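MRNA-decapping enzyme subunit 1 (PDB 1Q67) works with its partner DCP2 in the complex that removes the 7-methylguanine cap from mRNA, committing yeast transcripts to 5' to 3' decay. Local coordinates at residues A66-D71 with G141-N146; P42-Y47 with I203-V208. One frame throughout, in Å; residues are numbered along the deposited sequence.

Contact 1 (A66-D71 with G141-N146); sequences AIYLRD and GLIILN
The ring of Tyr-68 lies over Gly-141, its antiparallel partner on the neighbouring strand of the four-stranded sheet of the Dcp1 beta sandwich, a member of the PH clan. The pair is hydrogen-bonded: Tyr-68 N donates a hydrogen bond to Gly-141 O at 2.9 Å, and Gly-141 N answers to Tyr-68 O. Chi1 of 55° sets Tyr-68 CG between the backbone N and the carbonyl carbon, a turn that lets the ring lie across Gly-141. Gly-141 CA makes a CH-pi contact 4.1 Å from the ring centroid, 20° off the normal and offset toward the rim. With the ring held here, a side chain on Gly-141 would run into Tyr-68 CZ, consistent with a residue that has none. Arg-70 CD lies against the backbone of Gly-141, 3.9 Å from its N, while the guanidinium reaches on to salt bridges with Asp-31 and Asp-136.

Beyond the glycine, Tyr-68 CE2 meets Ile-143 CG2 obliquely at 3.8 Å, and that methyl also packs on Ala-66 CB, giving one sheet face of Ala-66, Tyr-68 and Ile-143. Tyr-68 OH bonds Asp-31, and one water donates to Tyr-68 OH at 2.7 Å and to Leu-142 O at 2.9 Å, bridging side chain to backbone across the strands. An alanine in place of Tyr-68 would probably leave Gly-141 CA without its aromatic cover and Asp-31 without the hydroxyl it bonds. Ala-66 and Ile-143 form the second hydrogen-bonded pair, each N-H bonding the other's carbonyl. Between the two pairs, Ile-67 and Leu-142 are non-hydrogen-bonded neighbours whose side chains project from the other face; Ile-67 also packs against helix 208-223, and its CG1 approaches Leu-142 CD1 at 4.3 Å.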
loop_
_atom_site.group_PDB
_atom_site.type_symbol
_atom_site.label_atom_id
_atom_site.label_comp_id
_atom_site.label_asym_id
_atom_site.label_seq_id
_atom_site.Cartn_x
_atom_site.Cartn_y
_atom_site.Cartn_z
ATOM N N ALA B 66 12.195 -6.233 0.427
ATOM C CA ALA B 66 13.523 -6.798 0.255
ATOM C C ALA B 66 13.540 -8.277 0.612
ATOM O O ALA B 66 12.778 -8.725 1.467
ATOM C CB ALA B 66 14.540 -6.055 1.125
ATOM N N ILE B 67 14.415 -9.017 -0.065
ATOM C CA ILE B 67 14.615 -10.436 0.179
ATOM C C ILE B 67 16.102 -10.542 0.463
ATOM O O ILE B 67 16.934 -10.038 -0.294
ATOM C CB ILE B 67 14.230 -11.279 -1.033
ATOM C CG1 ILE B 67 12.711 -11.220 -1.202
ATOM C CG2 ILE B 67 14.696 -12.726 -0.839
ATOM C CD1 ILE B 67 12.234 -11.792 -2.485
ATOM N N TYR B 68 16.442 -11.187 1.567
ATOM C CA TYR B 68 17.837 -11.259 1.948
ATOM C C TYR B 68 18.218 -12.597 2.560
ATOM O O TYR B 68 17.367 -13.346 3.034
ATOM C CB TYR B 68 18.112 -10.138 2.950
ATOM C CG TYR B 68 17.181 -10.200 4.135
ATOM C CD1 TYR B 68 17.568 -10.830 5.315
ATOM C CD2 TYR B 68 15.899 -9.648 4.073
ATOM C CE1 TYR B 68 16.714 -10.904 6.404
ATOM C CE2 TYR B 68 15.025 -9.726 5.163
ATOM C CZ TYR B 68 15.451 -10.355 6.327
ATOM O OH TYR B 68 14.626 -10.426 7.429
ATOM N N LEU B 69 19.515 -12.866 2.552
ATOM C CA LEU B 69 20.063 -14.093 3.101
ATOM C C LEU B 69 20.348 -13.881 4.582
ATOM O O LEU B 69 20.857 -12.834 4.986
ATOM C CB LEU B 69 21.346 -14.468 2.357
ATOM C CG LEU B 69 21.948 -15.834 2.711
ATOM C CD1 LEU B 69 22.651 -16.426 1.493
ATOM C CD2 LEU B 69 22.906 -15.680 3.872
ATOM N N ARG B 70 20.005 -14.874 5.390
ATOM C CA ARG B 70 20.223 -14.783 6.821
ATOM C C ARG B 70 21.390 -15.672 7.251
ATOM O O ARG B 70 21.676 -16.693 6.626
ATOM C CB ARG B 70 18.944 -15.180 7.561
ATOM C CG ARG B 70 17.737 -14.360 7.125
ATOM C CD ARG B 70 16.466 -14.749 7.854
ATOM N NE ARG B 70 16.399 -14.214 9.208
ATOM C CZ ARG B 70 16.520 -14.941 10.313
ATOM N NH1 ARG B 70 16.721 -16.253 10.235
ATOM N NH2 ARG B 70 16.416 -14.359 11.497
ATOM N N ASP B 71 22.076 -15.267 8.310
ATOM C CA ASP B 71 23.197 -16.041 8.813
ATOM C C ASP B 71 22.694 -16.965 9.913
ATOM O O ASP B 71 22.494 -16.536 11.046
ATOM C CB ASP B 71 24.278 -15.119 9.377
ATOM C CG ASP B 71 25.581 -15.852 9.650
ATOM O OD1 ASP B 71 25.534 -16.984 10.186
ATOM O OD2 ASP B 71 26.655 -15.292 9.336
ATOM N N GLY B 141 14.972 -14.331 4.253
ATOM C CA GLY B 141 13.874 -13.572 4.801
ATOM C C GLY B 141 13.336 -12.579 3.802
ATOM O O GLY B 141 14.022 -12.160 2.870
ATOM N N LEU B 142 12.077 -12.223 3.990
ATOM C CA LEU B 142 11.427 -11.239 3.145
ATOM C C LEU B 142 10.900 -10.184 4.114
ATOM O O LEU B 142 10.408 -10.508 5.201
ATOM C CB LEU B 142 10.282 -11.881 2.353
ATOM C CG LEU B 142 9.349 -10.962 1.558
ATOM C CD1 LEU B 142 8.716 -11.735 0.400
ATOM C CD2 LEU B 142 8.268 -10.409 2.488
ATOM N N ILE B 143 11.031 -8.922 3.734
ATOM C CA ILE B 143 10.549 -7.855 4.587
ATOM C C ILE B 143 10.005 -6.688 3.771
ATOM O O ILE B 143 10.494 -6.388 2.690
ATOM C CB ILE B 143 11.681 -7.367 5.531
ATOM C CG1 ILE B 143 11.119 -6.411 6.579
ATOM C CG2 ILE B 143 12.806 -6.717 4.724
ATOM C CD1 ILE B 143 12.147 -5.994 7.622
ATOM N N ILE B 144 8.948 -6.075 4.283
ATOM C CA ILE B 144 8.364 -4.908 3.653
ATOM C C ILE B 144 8.443 -3.811 4.714
ATOM O O ILE B 144 7.932 -3.970 5.829
ATOM C CB ILE B 144 6.905 -5.131 3.251
ATOM C CG1 ILE B 144 6.828 -6.169 2.123
ATOM C CG2 ILE B 144 6.304 -3.813 2.775
ATOM C CD1 ILE B 144 5.418 -6.562 1.760
ATOM N N LEU B 145 9.105 -2.712 4.367
ATOM C CA LEU B 145 9.273 -1.600 5.295
ATOM C C LEU B 145 8.366 -0.454 4.885
ATOM O O LEU B 145 8.600 0.171 3.853
ATOM C CB LEU B 145 10.730 -1.128 5.276
ATOM C CG LEU B 145 11.817 -2.174 5.565
ATOM C CD1 LEU B 145 13.087 -1.836 4.812
ATOM C CD2 LEU B 145 12.081 -2.240 7.047
ATOM N N ASN B 146 7.330 -0.177 5.673
ATOM C CA ASN B 146 6.424 0.927 5.340
ATOM C C ASN B 146 7.176 2.245 5.227
ATOM O O ASN B 146 8.043 2.542 6.046
ATOM C CB ASN B 146 5.310 1.059 6.382
ATOM C CG ASN B 146 4.245 -0.002 6.218
ATOM O OD1 ASN B 146 4.322 -0.829 5.306
ATOM N ND2 ASN B 146 3.242 0.011 7.093
HETATM O O HOH W 1 11.949 -10.625 7.596
#

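Contact 2 (P42-Y47 with I203-V208); sequences PHASLY and IWIHTV
Chi1 of -56° at Ile-203 puts CG1 anti to the carbonyl carbon and CG2 anti to the backbone N, and the two branches reach different partners: CG1 meets Leu-46 CD1 at 3.7 Å, the side chains crossing obliquely, and CG2 meets Ala-44 CB at 3.8 Å. Ile-205 CG1 approaches the same Ala-44 CB, and Leu-65 of the other sheet packs on Ala-44, Ile-203 and Ile-205. Trp-204, with CG anti to the backbone N (chi1 179°), stands on the opposite face beside Ser-45, whose CB lies at the indole edge near its plane. Tyr-47 CE1 comes obliquely to Trp-204 CB.

The strands are antiparallel. Ser-45 and Trp-204 are the hydrogen-bonded pair, Ser-45 N to Trp-204 O at 2.8 Å and Trp-204 N to Ser-45 O at 2.9 Å, with both donors in the carbonyl planes. Past the end of strand 200-205, His-206 N still reaches His-43 O at 3.1 Å, nearly straight but tilted from the carbonyl plane. Here the two histidines touch CB to CB at 3.9 Å, and a water accepts from both His-43 N and Thr-207 N, linking the two segments just past the last direct bond.

Lys-58 bonds Ser-45 OG and makes a cation-pi contact with Tyr-47. The His-43 ring meets those of Trp-204 and His-206 of the second subunit, and the His-206 ring meets its own counterpart there. The pairing thus combines an aliphatic face turned into the sandwich and, on the Trp-204 side and at the strand end, aromatic rings that meet the second subunit by ring contacts.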
loop_
_atom_site.group_PDB
_atom_site.type_symbol
_atom_site.label_atom_id
_atom_site.label_comp_id
_atom_site.label_asym_id
_atom_site.label_seq_id
_atom_site.Cartn_x
_atom_site.Cartn_y
_atom_site.Cartn_z
ATOM N N PRO B 42 11.384 -0.691 -4.715
ATOM C CA PRO B 42 10.831 0.515 -4.073
ATOM C C PRO B 42 9.407 0.494 -3.539
ATOM O O PRO B 42 9.148 0.968 -2.427
ATOM C CB PRO B 42 10.983 1.595 -5.156
ATOM C CG PRO B 42 12.021 1.041 -6.092
ATOM C CD PRO B 42 11.717 -0.420 -6.124
ATOM N N HIS B 43 8.480 -0.036 -4.328
ATOM C CA HIS B 43 7.081 -0.029 -3.927
ATOM C C HIS B 43 6.359 -1.365 -4.062
ATOM O O HIS B 43 6.237 -1.907 -5.160
ATOM C CB HIS B 43 6.352 1.036 -4.748
ATOM C CG HIS B 43 7.097 2.334 -4.837
ATOM N ND1 HIS B 43 7.237 3.189 -3.762
ATOM C CD2 HIS B 43 7.803 2.889 -5.851
ATOM C CE1 HIS B 43 7.995 4.212 -4.111
ATOM N NE2 HIS B 43 8.353 4.056 -5.373
ATOM N N ALA B 44 5.870 -1.877 -2.939
ATOM C CA ALA B 44 5.145 -3.141 -2.912
ATOM C C ALA B 44 4.040 -3.026 -1.878
ATOM O O ALA B 44 4.249 -2.474 -0.803
ATOM C CB ALA B 44 6.086 -4.281 -2.551
ATOM N N SER B 45 2.865 -3.544 -2.205
ATOM C CA SER B 45 1.730 -3.477 -1.296
ATOM C C SER B 45 1.285 -4.903 -0.957
ATOM O O SER B 45 1.183 -5.757 -1.839
ATOM C CB SER B 45 0.590 -2.684 -1.951
ATOM O OG SER B 45 -0.460 -2.467 -1.029
ATOM N N LEU B 46 1.010 -5.142 0.321
ATOM C CA LEU B 46 0.643 -6.465 0.807
ATOM C C LEU B 46 -0.849 -6.759 1.021
ATOM O O LEU B 46 -1.582 -5.961 1.610
ATOM C CB LEU B 46 1.395 -6.734 2.121
ATOM C CG LEU B 46 1.331 -8.167 2.658
ATOM C CD1 LEU B 46 2.120 -9.082 1.713
ATOM C CD2 LEU B 46 1.916 -8.239 4.053
ATOM N N TYR B 47 -1.278 -7.925 0.540
ATOM C CA TYR B 47 -2.651 -8.394 0.695
ATOM C C TYR B 47 -2.608 -9.830 1.204
ATOM O O TYR B 47 -1.623 -10.542 1.008
ATOM C CB TYR B 47 -3.413 -8.413 -0.632
ATOM C CG TYR B 47 -3.588 -7.079 -1.307
ATOM C CD1 TYR B 47 -2.530 -6.476 -1.987
ATOM C CD2 TYR B 47 -4.823 -6.432 -1.296
ATOM C CE1 TYR B 47 -2.700 -5.265 -2.643
ATOM C CE2 TYR B 47 -5.004 -5.222 -1.950
ATOM C CZ TYR B 47 -3.941 -4.644 -2.621
ATOM O OH TYR B 47 -4.122 -3.454 -3.289
ATOM N N ILE B 203 1.355 -9.922 -3.253
ATOM C CA ILE B 203 2.153 -8.716 -3.205
ATOM C C ILE B 203 2.081 -7.984 -4.537
ATOM O O ILE B 203 2.494 -8.524 -5.562
ATOM C CB ILE B 203 3.638 -9.024 -2.886
ATOM C CG1 ILE B 203 3.751 -9.804 -1.572
ATOM C CG2 ILE B 203 4.421 -7.720 -2.762
ATOM C CD1 ILE B 203 5.168 -10.265 -1.259
ATOM N N TRP B 204 1.533 -6.768 -4.520
ATOM C CA TRP B 204 1.451 -5.959 -5.734
ATOM C C TRP B 204 2.752 -5.177 -5.807
ATOM O O TRP B 204 3.104 -4.458 -4.874
ATOM C CB TRP B 204 0.279 -4.968 -5.686
ATOM C CG TRP B 204 0.213 -4.109 -6.924
ATOM C CD1 TRP B 204 -0.274 -4.474 -8.145
ATOM C CD2 TRP B 204 0.761 -2.791 -7.090
ATOM N NE1 TRP B 204 -0.058 -3.474 -9.062
ATOM C CE2 TRP B 204 0.572 -2.426 -8.441
ATOM C CE3 TRP B 204 1.388 -1.879 -6.227
ATOM C CZ2 TRP B 204 0.999 -1.189 -8.957
ATOM C CZ3 TRP B 204 1.812 -0.640 -6.741
ATOM C CH2 TRP B 204 1.611 -0.310 -8.091
ATOM N N ILE B 205 3.468 -5.317 -6.912
ATOM C CA ILE B 205 4.729 -4.618 -7.073
ATOM C C ILE B 205 4.638 -3.623 -8.229
ATOM O O ILE B 205 4.285 -3.988 -9.347
ATOM C CB ILE B 205 5.876 -5.615 -7.320
ATOM C CG1 ILE B 205 6.010 -6.549 -6.107
ATOM C CG2 ILE B 205 7.172 -4.862 -7.576
ATOM C CD1 ILE B 205 7.038 -7.652 -6.275
ATOM N N HIS B 206 4.954 -2.363 -7.942
ATOM C CA HIS B 206 4.881 -1.313 -8.949
ATOM C C HIS B 206 5.826 -1.515 -10.132
ATOM O O HIS B 206 5.403 -1.404 -11.278
ATOM C CB HIS B 206 5.143 0.053 -8.318
ATOM C CG HIS B 206 4.868 1.194 -9.246
ATOM N ND1 HIS B 206 3.592 1.535 -9.645
ATOM C CD2 HIS B 206 5.706 2.018 -9.916
ATOM C CE1 HIS B 206 3.658 2.517 -10.524
ATOM N NE2 HIS B 206 4.928 2.828 -10.708
ATOM N N THR B 207 7.099 -1.797 -9.868
ATOM C CA THR B 207 8.047 -2.015 -10.959
ATOM C C THR B 207 7.670 -3.327 -11.645
ATOM O O THR B 207 7.873 -4.408 -11.093
ATOM C CB THR B 207 9.502 -2.109 -10.444
ATOM O OG1 THR B 207 9.825 -0.927 -9.699
ATOM C CG2 THR B 207 10.476 -2.233 -11.612
ATOM N N VAL B 208 7.112 -3.218 -12.845
ATOM C CA VAL B 208 6.673 -4.381 -13.607
ATOM C C VAL B 208 7.695 -5.504 -13.671
ATOM O O VAL B 208 7.427 -6.611 -13.215
ATOM C CB VAL B 208 6.293 -3.991 -15.054
ATOM C CG1 VAL B 208 5.828 -5.229 -15.825
ATOM C CG2 VAL B 208 5.199 -2.928 -15.036
HETATM O O HOH W 2 8.374 -1.484 -6.921
#

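How the contacts relate
Contact 1 sits on the four-stranded antiparallel sheet, where strands 64-70 and 140-146 run side by side; contact 2 sits on the five-stranded sheet, between strands 43-50 and 200-205. Their centres are 14 Å apart, and contact 1 is nested along the chain inside the loop that contact 2 closes. The chain crosses from one sheet to the other at the corner at Pro-42. Across the interior Ile-144 CD1 packs on Leu-46 CB at 4.0 Å, and Leu-142 CD1 lies near Ile-203 CD1. Helix 208-223 touches both, through Ile-67 and Ile-205. Contact 2 joins an early strand to a late one, contact 1 pairs two strands between them, and the two sheets pack as one sandwich.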